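Local coordinates for protein 4-alpha-glucanotransferase (Streptococcus agalactiae, PDB 6M6T) that belongs to the amylomaltase (disproportionating enzyme) family of TIM-barrel proteins and holds bound glycans in two pockets, at residues Gly346-Glu350 and Arg351-Leu355; Ala329-Lys332 and Glu333-Asp337; Trp305-Arg308 and Gly309-Thr313; Tyr437-Ser441 and Gln442-Thr446. All coordinates share one frame; numbering follows the deposited sequence.

Contact 1: Gly346-Glu350 and Arg351-Leu355. With AC1 (4,6-dideoxy-4-{[(1S,4R,5S,6S)-4,5,6-trihydroxy-3-(hydroxymethyl)cyclohex-2-en-1-yl]amino}-alpha-D-glucopyranose), chain J.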
loop_
_atom_site.group_PDB
_atom_site.type_symbol
_atom_site.label_atom_id
_atom_site.label_comp_id
_atom_site.label_asym_id
_atom_site.label_seq_id
_atom_site.Cartn_x
_atom_site.Cartn_y
_atom_site.Cartn_z
ATOM N N GLY A 346 -2.956 6.893 16.120
ATOM C CA GLY A 346 -3.278 8.312 16.199
ATOM C C GLY A 346 -4.709 8.580 16.620
ATOM O O GLY A 346 -5.623 7.796 16.366
ATOM N N TYR A 347 -4.890 9.717 17.300
ATOM C CA TYR A 347 -6.203 10.332 17.502
ATOM C C TYR A 347 -7.193 9.336 18.077
ATOM O O TYR A 347 -8.388 9.359 17.765
ATOM C CB TYR A 347 -6.732 10.949 16.199
ATOM C CG TYR A 347 -5.685 11.781 15.476
ATOM C CD1 TYR A 347 -5.466 13.108 15.818
ATOM C CD2 TYR A 347 -4.898 11.230 14.476
ATOM C CE1 TYR A 347 -4.503 13.853 15.184
ATOM C CE2 TYR A 347 -3.935 11.961 13.856
ATOM C CZ TYR A 347 -3.741 13.267 14.199
ATOM O OH TYR A 347 -2.777 13.993 13.552
ATOM N N ILE A 348 -6.691 8.437 18.917
ATOM C CA ILE A 348 -7.543 7.408 19.499
ATOM C C ILE A 348 -8.454 8.041 20.549
ATOM O O ILE A 348 -7.998 8.741 21.459
ATOM C CB ILE A 348 -6.701 6.268 20.088
ATOM C CG1 ILE A 348 -6.090 5.437 18.946
ATOM C CG2 ILE A 348 -7.543 5.408 21.031
ATOM C CD1 ILE A 348 -5.456 4.114 19.379
ATOM N N ASP A 349 -9.752 7.839 20.381
ATOM C CA ASP A 349 -10.763 8.191 21.354
ATOM C C ASP A 349 -11.652 6.968 21.517
ATOM O O ASP A 349 -11.553 6.010 20.742
ATOM C CB ASP A 349 -11.563 9.442 20.923
ATOM C CG ASP A 349 -12.565 9.162 19.794
ATOM O OD1 ASP A 349 -12.145 8.796 18.674
ATOM O OD2 ASP A 349 -13.788 9.306 20.041
ATOM N N GLU A 350 -12.516 6.998 22.537
ATOM C CA GLU A 350 -13.242 5.790 22.912
ATOM C C GLU A 350 -14.198 5.307 21.826
ATOM O O GLU A 350 -14.620 4.147 21.866
ATOM C CB GLU A 350 -13.958 5.998 24.260
ATOM C CG GLU A 350 -13.204 5.324 25.446
ATOM C CD GLU A 350 -11.981 6.125 25.945
ATOM O OE1 GLU A 350 -11.253 5.622 26.831
ATOM O OE2 GLU A 350 -11.741 7.251 25.467
ATOM N N ARG A 351 -14.539 6.145 20.850
ATOM C CA ARG A 351 -15.287 5.626 19.699
ATOM C C ARG A 351 -14.435 4.664 18.871
ATOM O O ARG A 351 -14.918 3.610 18.433
ATOM C CB ARG A 351 -15.804 6.773 18.826
ATOM C CG ARG A 351 -17.045 7.439 19.386
ATOM C CD ARG A 351 -17.486 8.700 18.586
ATOM N NE ARG A 351 -18.725 9.217 19.155
ATOM C CZ ARG A 351 -19.900 8.617 19.021
ATOM N NH1 ARG A 351 -20.009 7.507 18.295
ATOM N NH2 ARG A 351 -20.973 9.127 19.608
ATOM N N ALA A 352 -13.153 4.998 18.681
ATOM C CA ALA A 352 -12.235 4.119 17.953
ATOM C C ALA A 352 -11.956 2.821 18.712
ATOM O O ALA A 352 -11.870 1.735 18.107
ATOM C CB ALA A 352 -10.922 4.855 17.675
ATOM N N GLU A 353 -11.790 2.918 20.037
ATOM C CA GLU A 353 -11.556 1.716 20.824
ATOM C C GLU A 353 -12.784 0.812 20.827
ATOM O O GLU A 353 -12.652 -0.425 20.829
ATOM C CB GLU A 353 -11.135 2.099 22.237
ATOM C CG GLU A 353 -9.778 2.799 22.317
ATOM C CD GLU A 353 -9.407 3.233 23.748
ATOM O OE1 GLU A 353 -10.137 4.065 24.341
ATOM O OE2 GLU A 353 -8.385 2.742 24.283
ATOM N N ARG A 354 -13.983 1.401 20.785
ATOM C CA ARG A 354 -15.183 0.580 20.652
ATOM C C ARG A 354 -15.251 -0.083 19.278
ATOM O O ARG A 354 -15.639 -1.254 19.175
ATOM C CB ARG A 354 -16.443 1.417 20.914
ATOM C CG ARG A 354 -16.491 2.079 22.273
ATOM C CD ARG A 354 -17.692 1.665 23.081
ATOM N NE ARG A 354 -18.929 2.150 22.480
ATOM C CZ ARG A 354 -20.144 1.856 22.931
ATOM N NH1 ARG A 354 -20.284 1.076 24.002
ATOM N NH2 ARG A 354 -21.218 2.352 22.315
ATOM N N LEU A 355 -14.913 0.663 18.213
ATOM C CA LEU A 355 -14.818 0.079 16.872
ATOM C C LEU A 355 -13.961 -1.170 16.882
ATOM O O LEU A 355 -14.392 -2.245 16.434
ATOM C CB LEU A 355 -14.232 1.082 15.880
ATOM C CG LEU A 355 -15.114 1.490 14.708
ATOM C CD1 LEU A 355 -14.286 2.240 13.667
ATOM C CD2 LEU A 355 -15.786 0.279 14.109
HETATM C C1 AC1 J . 1.377 10.627 15.643
HETATM O O2 AC1 J . 0.457 12.843 15.273
HETATM C C2 AC1 J . 0.956 11.670 14.607
HETATM C C4A AC1 J . -2.056 7.452 9.491
HETATM C C3 AC1 J . -0.169 11.110 13.787
HETATM O O3 AC1 J . -0.525 12.113 12.844
HETATM C C4 AC1 J . 0.289 9.840 13.069
HETATM N N4A AC1 J . -0.814 9.193 12.355
HETATM C C5 AC1 J . 0.810 8.820 14.060
HETATM O O5 AC1 J . 1.826 9.400 14.939
HETATM C C6 AC1 J . 1.348 7.616 13.259
HETATM C C1B AC1 J . -1.104 9.726 11.017
HETATM C C2B AC1 J . -2.548 9.430 10.764
HETATM O O2B AC1 J . -3.276 9.928 11.887
HETATM C C3B AC1 J . -2.728 7.934 10.717
HETATM O O3B AC1 J . -4.102 7.605 10.575
HETATM O O4 AC1 J . -2.127 6.011 9.461
HETATM C C5B AC1 J . -0.737 7.929 9.416
HETATM C C7B AC1 J . -0.297 9.062 10.102
HETATM C C6B AC1 J . 0.219 7.215 8.483
HETATM O O6B AC1 J . -0.202 5.849 8.437
#

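Contact 2: Ala329-Lys332 and Glu333-Asp337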
loop_
_atom_site.group_PDB
_atom_site.type_symbol
_atom_site.label_atom_id
_atom_site.label_comp_id
_atom_site.label_asym_id
_atom_site.label_seq_id
_atom_site.Cartn_x
_atom_site.Cartn_y
_atom_site.Cartn_z
ATOM N N ALA A 329 -20.545 -4.310 10.905
ATOM C CA ALA A 329 -21.563 -5.342 11.073
ATOM C C ALA A 329 -22.030 -5.862 9.720
ATOM O O ALA A 329 -22.236 -7.071 9.541
ATOM C CB ALA A 329 -22.744 -4.808 11.879
ATOM N N THR A 330 -22.203 -4.964 8.752
ATOM C CA THR A 330 -22.655 -5.394 7.438
ATOM C C THR A 330 -21.625 -6.292 6.787
ATOM O O THR A 330 -21.980 -7.303 6.168
ATOM C CB THR A 330 -22.949 -4.187 6.554
ATOM O OG1 THR A 330 -23.755 -3.255 7.281
ATOM C CG2 THR A 330 -23.703 -4.616 5.309
ATOM N N ILE A 331 -20.338 -5.949 6.932
ATOM C CA ILE A 331 -19.283 -6.788 6.359
ATOM C C ILE A 331 -19.290 -8.167 7.016
ATOM O O ILE A 331 -19.290 -9.193 6.329
ATOM C CB ILE A 331 -17.904 -6.101 6.458
ATOM C CG1 ILE A 331 -17.853 -4.859 5.566
ATOM C CG2 ILE A 331 -16.801 -7.039 6.001
ATOM C CD1 ILE A 331 -16.673 -3.955 5.835
ATOM N N LYS A 332 -19.332 -8.215 8.354
ATOM C CA LYS A 332 -19.412 -9.504 9.042
ATOM C C LYS A 332 -20.586 -10.337 8.535
ATOM O O LYS A 332 -20.411 -11.487 8.123
ATOM C CB LYS A 332 -19.522 -9.311 10.558
ATOM C CG LYS A 332 -19.134 -10.560 11.348
ATOM C CD LYS A 332 -19.668 -10.553 12.765
ATOM C CE LYS A 332 -19.044 -11.705 13.600
ATOM N NZ LYS A 332 -20.038 -12.637 14.262
ATOM N N GLU A 333 -21.794 -9.770 8.555
ATOM C CA GLU A 333 -22.963 -10.518 8.097
ATOM C C GLU A 333 -22.789 -11.028 6.662
ATOM O O GLU A 333 -22.999 -12.216 6.380
ATOM C CB GLU A 333 -24.219 -9.655 8.201
ATOM C CG GLU A 333 -25.465 -10.384 7.702
ATOM C CD GLU A 333 -25.691 -11.732 8.411
ATOM O OE1 GLU A 333 -25.249 -12.793 7.890
ATOM O OE2 GLU A 333 -26.311 -11.726 9.505
ATOM N N LYS A 334 -22.406 -10.147 5.736
ATOM C CA LYS A 334 -22.479 -10.517 4.332
ATOM C C LYS A 334 -21.277 -11.335 3.882
ATOM O O LYS A 334 -21.399 -12.147 2.959
ATOM C CB LYS A 334 -22.627 -9.259 3.477
ATOM C CG LYS A 334 -24.048 -8.761 3.375
ATOM C CD LYS A 334 -24.087 -7.427 2.692
ATOM C CE LYS A 334 -25.513 -7.020 2.400
ATOM N NZ LYS A 334 -25.519 -5.873 1.451
ATOM N N LEU A 335 -20.131 -11.161 4.529
ATOM C CA LEU A 335 -18.877 -11.756 4.096
ATOM C C LEU A 335 -18.337 -12.820 5.044
ATOM O O LEU A 335 -17.350 -13.481 4.696
ATOM C CB LEU A 335 -17.825 -10.656 3.920
ATOM C CG LEU A 335 -18.068 -9.761 2.714
ATOM C CD1 LEU A 335 -16.933 -8.762 2.510
ATOM C CD2 LEU A 335 -18.225 -10.656 1.525
ATOM N N GLY A 336 -18.970 -13.027 6.214
ATOM C CA GLY A 336 -18.384 -13.793 7.303
ATOM C C GLY A 336 -17.373 -12.956 8.071
ATOM O O GLY A 336 -17.200 -11.767 7.805
ATOM N N ASP A 337 -16.694 -13.583 9.038
ATOM C CA ASP A 337 -15.533 -12.948 9.667
ATOM C C ASP A 337 -14.318 -13.088 8.741
ATOM O O ASP A 337 -14.222 -14.047 7.968
ATOM C CB ASP A 337 -15.278 -13.536 11.068
ATOM C CG ASP A 337 -14.996 -15.048 11.061
ATOM O OD1 ASP A 337 -14.114 -15.512 10.296
ATOM O OD2 ASP A 337 -15.669 -15.781 11.837
#

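Contact 3: Trp305-Arg308 and Gly309-Thr313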
loop_
_atom_site.group_PDB
_atom_site.type_symbol
_atom_site.label_atom_id
_atom_site.label_comp_id
_atom_site.label_asym_id
_atom_site.label_seq_id
_atom_site.Cartn_x
_atom_site.Cartn_y
_atom_site.Cartn_z
ATOM N N TRP A 305 -11.143 13.499 9.697
ATOM C CA TRP A 305 -10.866 14.926 9.666
ATOM C C TRP A 305 -11.150 15.470 8.270
ATOM O O TRP A 305 -10.667 14.920 7.277
ATOM C CB TRP A 305 -9.417 15.179 10.059
ATOM C CG TRP A 305 -9.043 16.607 10.053
ATOM C CD1 TRP A 305 -8.417 17.285 9.050
ATOM C CD2 TRP A 305 -9.259 17.551 11.107
ATOM N NE1 TRP A 305 -8.224 18.592 9.419
ATOM C CE2 TRP A 305 -8.731 18.780 10.677
ATOM C CE3 TRP A 305 -9.848 17.473 12.372
ATOM C CZ2 TRP A 305 -8.772 19.923 11.465
ATOM C CZ3 TRP A 305 -9.889 18.608 13.153
ATOM C CH2 TRP A 305 -9.353 19.818 12.700
ATOM N N GLU A 306 -11.925 16.558 8.206
ATOM C CA GLU A 306 -12.504 17.066 6.965
ATOM C C GLU A 306 -12.076 18.522 6.761
ATOM O O GLU A 306 -12.718 19.444 7.277
ATOM C CB GLU A 306 -14.027 16.925 6.990
ATOM C CG GLU A 306 -14.718 17.177 5.641
ATOM C CD GLU A 306 -16.236 17.458 5.752
ATOM O OE1 GLU A 306 -16.620 18.630 5.982
ATOM O OE2 GLU A 306 -17.058 16.523 5.580
ATOM N N ILE A 307 -11.003 18.730 5.995
ATOM C CA ILE A 307 -10.603 20.082 5.620
ATOM C C ILE A 307 -11.602 20.627 4.612
ATOM O O ILE A 307 -11.924 19.965 3.621
ATOM C CB ILE A 307 -9.188 20.083 5.022
ATOM C CG1 ILE A 307 -8.189 19.393 5.966
ATOM C CG2 ILE A 307 -8.771 21.507 4.678
ATOM C CD1 ILE A 307 -7.282 18.370 5.297
ATOM N N ARG A 308 -12.103 21.833 4.852
ATOM C CA ARG A 308 -13.000 22.420 3.867
ATOM C C ARG A 308 -12.196 22.939 2.675
ATOM O O ARG A 308 -10.961 22.923 2.670
ATOM C CB ARG A 308 -13.816 23.544 4.489
ATOM C CG ARG A 308 -12.963 24.533 5.241
ATOM C CD ARG A 308 -13.804 25.463 6.100
ATOM N NE ARG A 308 -13.015 25.966 7.220
ATOM C CZ ARG A 308 -13.042 25.452 8.447
ATOM N NH1 ARG A 308 -13.841 24.426 8.730
ATOM N NH2 ARG A 308 -12.268 25.969 9.398
ATOM N N GLY A 309 -12.911 23.398 1.641
ATOM C CA GLY A 309 -12.281 24.188 0.596
ATOM C C GLY A 309 -11.807 25.473 1.239
ATOM O O GLY A 309 -12.010 25.638 2.443
ATOM N N ASP A 310 -11.197 26.390 0.491
ATOM C CA ASP A 310 -10.662 27.634 1.063
ATOM C C ASP A 310 -9.815 27.354 2.309
ATOM O O ASP A 310 -9.896 28.051 3.325
ATOM C CB ASP A 310 -11.778 28.666 1.348
ATOM C CG ASP A 310 -12.776 28.238 2.452
ATOM O OD1 ASP A 310 -12.521 28.499 3.654
ATOM O OD2 ASP A 310 -13.836 27.656 2.109
ATOM N N TYR A 311 -8.978 26.324 2.226
ATOM C CA TYR A 311 -8.048 26.045 3.305
ATOM C C TYR A 311 -6.781 26.863 3.113
ATOM O O TYR A 311 -6.458 27.298 2.007
ATOM C CB TYR A 311 -7.714 24.551 3.372
ATOM C CG TYR A 311 -7.017 23.984 2.151
ATOM C CD1 TYR A 311 -7.746 23.444 1.096
ATOM C CD2 TYR A 311 -5.623 23.964 2.061
ATOM C CE1 TYR A 311 -7.106 22.908 -0.032
ATOM C CE2 TYR A 311 -4.979 23.442 0.933
ATOM C CZ TYR A 311 -5.730 22.912 -0.106
ATOM O OH TYR A 311 -5.111 22.392 -1.219
ATOM N N GLN A 312 -6.081 27.101 4.213
ATOM C CA GLN A 312 -4.707 27.575 4.122
ATOM C C GLN A 312 -3.715 26.597 4.735
ATOM O O GLN A 312 -2.654 26.349 4.150
ATOM C CB GLN A 312 -4.565 28.970 4.761
ATOM C CG GLN A 312 -3.252 29.683 4.387
ATOM C CD GLN A 312 -3.192 30.122 2.922
ATOM O OE1 GLN A 312 -4.222 30.253 2.251
ATOM N NE2 GLN A 312 -1.977 30.352 2.423
ATOM N N THR A 313 -4.034 26.014 5.883
ATOM C CA THR A 313 -3.353 24.813 6.341
ATOM C C THR A 313 -4.412 23.761 6.644
ATOM O O THR A 313 -5.620 24.012 6.553
ATOM C CB THR A 313 -2.450 25.075 7.564
ATOM O OG1 THR A 313 -1.771 26.325 7.395
ATOM C CG2 THR A 313 -1.385 23.988 7.702
#

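Contact 4: Tyr437-Ser441 and Gln442-Thr446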
loop_
_atom_site.group_PDB
_atom_site.type_symbol
_atom_site.label_atom_id
_atom_site.label_comp_id
_atom_site.label_asym_id
_atom_site.label_seq_id
_atom_site.Cartn_x
_atom_site.Cartn_y
_atom_site.Cartn_z
ATOM N N TYR A 437 10.615 -8.905 19.030
ATOM C CA TYR A 437 10.207 -10.292 18.884
ATOM C C TYR A 437 9.928 -10.936 20.226
ATOM O O TYR A 437 9.216 -11.944 20.281
ATOM C CB TYR A 437 11.273 -11.074 18.113
ATOM C CG TYR A 437 11.073 -10.981 16.627
ATOM C CD1 TYR A 437 10.726 -9.776 16.040
ATOM C CD2 TYR A 437 11.199 -12.094 15.816
ATOM C CE1 TYR A 437 10.533 -9.674 14.688
ATOM C CE2 TYR A 437 10.998 -12.004 14.447
ATOM C CZ TYR A 437 10.665 -10.788 13.895
ATOM O OH TYR A 437 10.445 -10.677 12.554
ATOM N N ALA A 438 10.454 -10.365 21.312
ATOM C CA ALA A 438 10.147 -10.897 22.632
ATOM C C ALA A 438 8.759 -10.522 23.147
ATOM O O ALA A 438 8.352 -11.063 24.182
ATOM C CB ALA A 438 11.200 -10.431 23.635
ATOM N N THR A 439 8.028 -9.633 22.469
ATOM C CA THR A 439 6.743 -9.160 22.975
ATOM C C THR A 439 5.657 -10.230 22.838
ATOM O O THR A 439 5.763 -11.169 22.049
ATOM C CB THR A 439 6.297 -7.885 22.245
ATOM O OG1 THR A 439 5.674 -8.220 21.001
ATOM C CG2 THR A 439 7.476 -6.959 21.983
ATOM N N VAL A 440 4.583 -10.058 23.604
ATOM C CA VAL A 440 3.521 -11.055 23.647
ATOM C C VAL A 440 2.640 -10.986 22.408
ATOM O O VAL A 440 1.628 -11.695 22.324
ATOM C CB VAL A 440 2.672 -10.888 24.916
ATOM C CG1 VAL A 440 3.565 -10.924 26.124
ATOM C CG2 VAL A 440 1.887 -9.593 24.871
ATOM N N SER A 441 3.003 -10.120 21.455
ATOM C CA SER A 441 2.195 -9.918 20.256
ATOM C C SER A 441 2.110 -11.205 19.446
ATOM O O SER A 441 3.079 -11.963 19.366
ATOM C CB SER A 441 2.791 -8.796 19.392
ATOM O OG SER A 441 2.346 -7.502 19.772
ATOM N N GLN A 442 0.945 -11.461 18.836
ATOM C CA GLN A 442 0.810 -12.691 18.064
ATOM C C GLN A 442 1.685 -12.661 16.826
ATOM O O GLN A 442 2.245 -13.697 16.448
ATOM C CB GLN A 442 -0.652 -12.957 17.694
ATOM C CG GLN A 442 -1.224 -12.147 16.525
ATOM C CD GLN A 442 -2.732 -12.376 16.325
ATOM O OE1 GLN A 442 -3.560 -11.993 17.167
ATOM N NE2 GLN A 442 -3.090 -13.006 15.206
ATOM N N THR A 443 1.855 -11.484 16.217
ATOM C CA THR A 443 2.671 -11.313 15.024
ATOM C C THR A 443 3.534 -10.072 15.172
ATOM O O THR A 443 3.071 -9.045 15.657
ATOM C CB THR A 443 1.812 -11.186 13.758
ATOM O OG1 THR A 443 0.800 -12.204 13.744
ATOM C CG2 THR A 443 2.674 -11.329 12.512
ATOM N N THR A 444 4.784 -10.171 14.756
ATOM C CA THR A 444 5.685 -9.033 14.677
ATOM C C THR A 444 6.249 -8.969 13.269
ATOM O O THR A 444 6.529 -10.006 12.653
ATOM C CB THR A 444 6.826 -9.145 15.689
ATOM O OG1 THR A 444 7.478 -10.417 15.526
ATOM C CG2 THR A 444 6.297 -8.988 17.140
ATOM N N ILE A 445 6.405 -7.751 12.761
ATOM C CA ILE A 445 6.855 -7.523 11.391
ATOM C C ILE A 445 8.136 -6.707 11.419
ATOM O O ILE A 445 8.218 -5.683 12.107
ATOM C CB ILE A 445 5.790 -6.812 10.543
ATOM C CG1 ILE A 445 4.449 -7.517 10.688
ATOM C CG2 ILE A 445 6.205 -6.817 9.102
ATOM C CD1 ILE A 445 4.456 -8.882 10.077
ATOM N N THR A 446 9.125 -7.153 10.656
ATOM C CA THR A 446 10.435 -6.527 10.621
ATOM C C THR A 446 10.601 -5.760 9.319
ATOM O O THR A 446 10.322 -6.288 8.238
ATOM C CB THR A 446 11.525 -7.577 10.780
ATOM O OG1 THR A 446 11.385 -8.184 12.075
ATOM C CG2 THR A 446 12.911 -6.929 10.632
#

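Contact 1: Gly346-Glu350 and Arg351-Leu355
Asp-349 O accepts from two N-H groups in the first turn of helix 350-359: Glu-353 N at 3.2 Å and, by a weak bond of 2.8 Å, Ala-352 N. The carboxylate of Asp-349 serves a separate donor: with CG lodged between the backbone N and the carbonyl carbon (chi1 74°), OD2 receives a weak bond from Arg-351 N at 3.3 Å. This makes Asp-349 the N-cap of the helix that follows barrel strand 340-342. Just before the cap, Ile-348 crosses Glu-353 at about a right angle, Ile-348 CG2 against Glu-353 CG at 3.7 Å. Glu-350 and Glu-353, of like charge, run side by side and point the same way, their carboxylate planes 75° apart. Upstream, Tyr-347 faces the glycan pocket: its OH accepts from O3 of AC1 (3.0 Å) and is also hydrogen-bonded to Pro-250 O, and O2B of AC1 lies at the ring edge, in plane. Lys-299 NZ satisfies the backbone O of Tyr-347.

Contact 2: Ala329-Lys332 and Glu333-Asp337
Lys-332 and Glu-333, neighbours in the last turns of helix 324-335, each reach one turn along the chain, Lys-332 forward and Glu-333 back. Lys-332 O receives Gly-336 N in a weak bond of 2.8 Å, and Lys-332 CA makes a C-H...O contact of 3.4 Å with Gly-336 O. Glu-333 N donates to Ala-329 O at 2.9 Å, and Glu-333 CB lies beside the same oxygen at 3.5 Å. Because CG of Glu-333 stands anti to the backbone N (chi1 179°), the carboxylate swings away from the preceding turn.

Thr-330 pairs by its methyl: CG2 lies 3.9 Å from Lys-334 CD, the two side chains alongside one another and pointing the same way. Their polar ends turn elsewhere, Thr-330 OG1 to a hydrogen bond with Glu-326 O and Lys-334 NZ to a salt bridge with Asp-275. On the side turned to helix 277-289, Ile-331 CG2 touches Leu-335 CD1 at 3.9 Å, and both residues pack on Ile-283 of that helix. Gly-336 leaves the helix with phi at 79°, a positive value that favours glycine. It is a glycine-terminated helix end, in the crossover that joins parallel barrel strands 292-295 and 340-342.

Contact 3: Trp305-Arg308 and Gly309-Thr313
A local apolar contact of Ile-307 with Tyr-311 lies where strand 303-308 runs on into the loop toward strand 319-321, in a small antiparallel sheet separate from the barrel strands. Ile-307 CG2 sits 3.5 Å from Tyr-311 CB and 3.9 Å from Tyr-311 CG, so the methyl meets the root of the aromatic side chain. The carbonyl oxygen of Arg-308 approaches the edge of that ring, near its plane, 3.6 Å from Tyr-311 CD1. Tyr-311 holds CG between its backbone N and carbonyl carbon (chi1 63°), a torsion that sets the ring beside both partners. Between the two segments there are no hydrogen bonds. Asp-310 brings OD1 near the guanidinium edge of Arg-308, the planes 29° apart, yet Asp-310 OD1 stays 4.4 Å from Arg-308 NE, beyond a salt bridge. Trp-305 donates from NE1 to Ala-314 O, and meets Trp-319 edge-to-face. Ile-307 and Tyr-311 together lie against Ile-246 of strand 245-249 and Leu-260 of strand 259-264, while the backbone of Glu-306 is bonded to that of Ser-318 on the way to strand 319-321.

Contact 4: Tyr437-Ser441 and Gln442-Thr446
The ring of Tyr-437 is met by two threonines of strand 443-447, one over a face and one at the hydroxyl. Thr-444 OG1 stands 3.2 Å above the ring plane, displaced toward the rim, with Tyr-437 CE1 the nearest ring atom at 3.3 Å. Thr-446 OG1 forms a 2.7 Å hydrogen bond with Tyr-437 OH, in which either hydroxyl may be the donor; the two side chains cross at about a right angle. Thr-444 keeps OG1 between its backbone N and carbonyl carbon (chi1 53°), which turns CG2 to the connecting loop, where Thr-444 CG2 lies 4.0 Å from Thr-439 OG1 and 4.2 Å from Ser-441 CB.

That loop is shaped by Thr-439, whose OG1 accepts a weak 3.3 Å bond from Ser-441 N, an ST turn. The alternate residues Thr-443 and Ile-445 point away from the tyrosine. Around this first shell, Thr-439 OG1 is also hydrogen-bonded to Leu-436 O and Ser-441 OG to Thr-389 OG1, while Tyr-437 packs on Leu-487, Ile-490 and Thr-491 of helix 481-493 and its OH has a weak hydrogen bond to Ser-7 OG. Backbone bonds tie Thr-444 and Thr-446 to Gly-8, and Thr-443 and Ile-445 to Ala-391. Strand 443-447 thereby lies between strands 6-10 and 389-392, the position of the eighth strand that closes a TIM barrel beside the first, and helix 428-438 with this turn completes the beta-alpha-beta crossover leading into it.

Overall arrangement
All four contacts are local, and they follow one another along the chain in the order 3, 2, 1, 4. Contact 1 borders the glycan pocket directly, through Gly-346 and Tyr-347. The side chain of Tyr-311 in contact 3 is about 6 Å from a bound AC1. Centres of contacts 1 and 3 are 23 Å apart, nearest atoms about 7 Å. Contact 2 comes equally near contact 1, its helix 324-335 touching Leu-355 through Pro-325 and Phe-328. Contact 4 lies at strand 443-447, which stands next to the first strand 6-10, its nearest atoms about 14 Å from contact 1 and about 26 Å from contact 3.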